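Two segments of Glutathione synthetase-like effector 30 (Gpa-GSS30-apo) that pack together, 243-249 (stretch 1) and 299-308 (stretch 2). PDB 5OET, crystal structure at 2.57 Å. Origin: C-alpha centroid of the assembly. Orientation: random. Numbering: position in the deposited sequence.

Stretch 1, residues 243-249: AEAVILF
Stretch 2, residues 299-308: SLILDDKFVV

Strand 246-249 meets a hairpin, strands 300-302 and 306-308, through a single parallel bridge, Val246 with Val308 (CA-CA 4.9 Å); the axes of strands 246-249 and 306-308 lie at 67°, and 385 Å² is buried. Hairpin bonds Leu302 N to Phe306 O (2.8 Å) and Val308 N to Leu300 O (3.1 Å) pair its arms; Asp303 (phi/psi 50/39), Asp304 (55/5) and Lys305 (-125/-34) make the turn. Exposed Glu244 (-93/-5, chi1 m) only brushes the contact, its O 4.4 Å from Phe306 CD1 at the ring edge. Ala245 (-73/149) lies opposite Val307 (-76/141, t; CA-CA 4.8 Å); its small side chain accompanies a close backbone approach, CA to Val307 O 3.3 Å. Val246 (-110/161, m) donates N to Val307 O, 2.9 Å and nearly straight at 166°, while its O lies 3.4 Å from Val308 CA. Its branched side chain reaches two neighbours: CG1 lies 3.9 Å from CD1 of Phe306 (-111/124, m, chi2 -74°), CG2 3.8 Å from CG2 of Val308 (-109/117, t). Ile247 (-103/128, m, t) points away. Leu248 (-98/126, t, p) points toward the hairpin: CB to Val308 CG1 3.7 Å, CD1 to Leu302 CD2 4.3 Å, CD2 to Leu300 CD2 4.4 Å. Both hairpin leucines are also t, p, completing a buried, wholly apolar cluster. Phe249 (-103/112, m) is out of reach.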

# COMPACT_ATOMS: atom_id res chain seq x y z
N ALA A 243 15.08 -0.09 -28.55
CA ALA A 243 15.47 -0.69 -27.26
C ALA A 243 15.90 0.31 -26.22
O ALA A 243 15.75 0.04 -25.04
CB ALA A 243 16.58 -1.71 -27.44
N GLU A 244 16.46 1.44 -26.65
CA GLU A 244 16.94 2.48 -25.74
C GLU A 244 15.92 3.58 -25.42
O GLU A 244 16.19 4.43 -24.55
CB GLU A 244 18.28 3.08 -26.24
CG GLU A 244 19.55 2.31 -25.85
CD GLU A 244 19.76 2.06 -24.33
OE1 GLU A 244 19.22 2.78 -23.44
OE2 GLU A 244 20.47 1.09 -24.02
N ALA A 245 14.74 3.54 -26.07
CA ALA A 245 13.65 4.49 -25.80
C ALA A 245 12.92 4.29 -24.49
O ALA A 245 12.76 3.16 -24.01
CB ALA A 245 12.64 4.45 -26.92
N VAL A 246 12.44 5.41 -23.95
CA VAL A 246 11.79 5.48 -22.64
C VAL A 246 10.33 5.74 -22.81
O VAL A 246 9.89 6.25 -23.83
CB VAL A 246 12.34 6.65 -21.76
CG1 VAL A 246 13.86 6.60 -21.67
CG2 VAL A 246 11.87 8.04 -22.23
N ILE A 247 9.58 5.45 -21.76
CA ILE A 247 8.19 5.80 -21.68
C ILE A 247 8.04 7.02 -20.76
O ILE A 247 8.51 7.02 -19.62
CB ILE A 247 7.39 4.61 -21.14
CG1 ILE A 247 7.40 3.48 -22.16
CG2 ILE A 247 5.96 5.03 -20.85
CD1 ILE A 247 6.96 2.16 -21.57
N LEU A 248 7.35 8.06 -21.25
CA LEU A 248 7.21 9.30 -20.52
C LEU A 248 5.88 9.32 -19.80
O LEU A 248 4.83 9.09 -20.43
CB LEU A 248 7.30 10.47 -21.47
CG LEU A 248 7.59 11.85 -20.89
CD1 LEU A 248 8.96 11.87 -20.22
CD2 LEU A 248 7.54 12.88 -22.02
N PHE A 249 5.92 9.55 -18.48
CA PHE A 249 4.72 9.78 -17.69
C PHE A 249 4.68 11.28 -17.46
O PHE A 249 5.56 11.84 -16.75
CB PHE A 249 4.75 9.00 -16.37
CG PHE A 249 4.48 7.54 -16.53
CD1 PHE A 249 5.39 6.71 -17.17
CD2 PHE A 249 3.32 6.99 -16.07
CE1 PHE A 249 5.15 5.34 -17.32
CE2 PHE A 249 3.07 5.61 -16.21
CZ PHE A 249 3.99 4.79 -16.86
N SER A 299 11.26 13.16 -33.79
CA SER A 299 11.10 12.33 -32.61
C SER A 299 11.23 13.22 -31.39
O SER A 299 11.89 14.24 -31.42
CB SER A 299 12.09 11.15 -32.60
OG SER A 299 13.41 11.55 -32.38
N LEU A 300 10.54 12.83 -30.32
CA LEU A 300 10.50 13.58 -29.08
C LEU A 300 11.66 13.10 -28.23
O LEU A 300 11.80 11.89 -28.00
CB LEU A 300 9.18 13.33 -28.35
CG LEU A 300 8.88 14.13 -27.08
CD1 LEU A 300 8.59 15.58 -27.39
CD2 LEU A 300 7.70 13.49 -26.36
N ILE A 301 12.48 14.05 -27.77
CA ILE A 301 13.68 13.75 -27.00
C ILE A 301 13.64 14.38 -25.61
O ILE A 301 13.18 15.50 -25.47
CB ILE A 301 14.90 14.18 -27.83
CG1 ILE A 301 15.09 13.19 -29.00
CG2 ILE A 301 16.17 14.25 -26.99
CD1 ILE A 301 15.46 13.88 -30.27
N LEU A 302 14.10 13.64 -24.61
CA LEU A 302 14.12 14.06 -23.21
C LEU A 302 15.56 14.24 -22.78
O LEU A 302 16.36 13.35 -22.97
CB LEU A 302 13.46 12.99 -22.34
CG LEU A 302 13.57 13.12 -20.80
CD1 LEU A 302 12.63 14.19 -20.27
CD2 LEU A 302 13.29 11.80 -20.13
N ASP A 303 15.86 15.40 -22.18
CA ASP A 303 17.23 15.79 -21.78
C ASP A 303 18.28 15.62 -22.88
O ASP A 303 19.40 15.15 -22.63
CB ASP A 303 17.67 14.99 -20.55
CG ASP A 303 16.68 15.07 -19.42
OD1 ASP A 303 16.09 16.16 -19.23
OD2 ASP A 303 16.49 14.06 -18.71
N ASP A 304 17.90 15.94 -24.10
CA ASP A 304 18.79 15.81 -25.26
C ASP A 304 19.40 14.42 -25.50
O ASP A 304 20.18 14.26 -26.43
CB ASP A 304 19.89 16.87 -25.18
CG ASP A 304 19.37 18.21 -24.70
OD1 ASP A 304 18.82 19.00 -25.51
OD2 ASP A 304 19.51 18.47 -23.49
N LYS A 305 19.02 13.41 -24.71
CA LYS A 305 19.66 12.09 -24.74
C LYS A 305 18.70 10.90 -24.99
O LYS A 305 19.09 9.91 -25.62
CB LYS A 305 20.40 11.89 -23.42
CG LYS A 305 21.30 10.67 -23.35
CD LYS A 305 21.83 10.53 -21.93
CE LYS A 305 22.76 9.33 -21.79
NZ LYS A 305 23.00 8.96 -20.35
N PHE A 306 17.46 10.97 -24.50
CA PHE A 306 16.56 9.83 -24.50
C PHE A 306 15.42 10.02 -25.46
O PHE A 306 14.69 10.99 -25.37
CB PHE A 306 16.01 9.59 -23.10
CG PHE A 306 17.05 9.13 -22.14
CD1 PHE A 306 17.55 7.83 -22.20
CD2 PHE A 306 17.58 10.01 -21.18
CE1 PHE A 306 18.54 7.41 -21.31
CE2 PHE A 306 18.56 9.59 -20.30
CZ PHE A 306 19.04 8.29 -20.36
N VAL A 307 15.28 9.06 -26.38
CA VAL A 307 14.15 9.03 -27.28
C VAL A 307 12.95 8.52 -26.48
O VAL A 307 13.08 7.69 -25.59
CB VAL A 307 14.46 8.19 -28.54
CG1 VAL A 307 13.31 8.26 -29.53
CG2 VAL A 307 15.72 8.72 -29.23
N VAL A 308 11.79 9.10 -26.74
CA VAL A 308 10.58 8.78 -26.00
C VAL A 308 9.70 8.01 -26.96
O VAL A 308 9.31 8.55 -28.00
CB VAL A 308 9.86 10.04 -25.51
CG1 VAL A 308 8.54 9.68 -24.85
CG2 VAL A 308 10.71 10.82 -24.53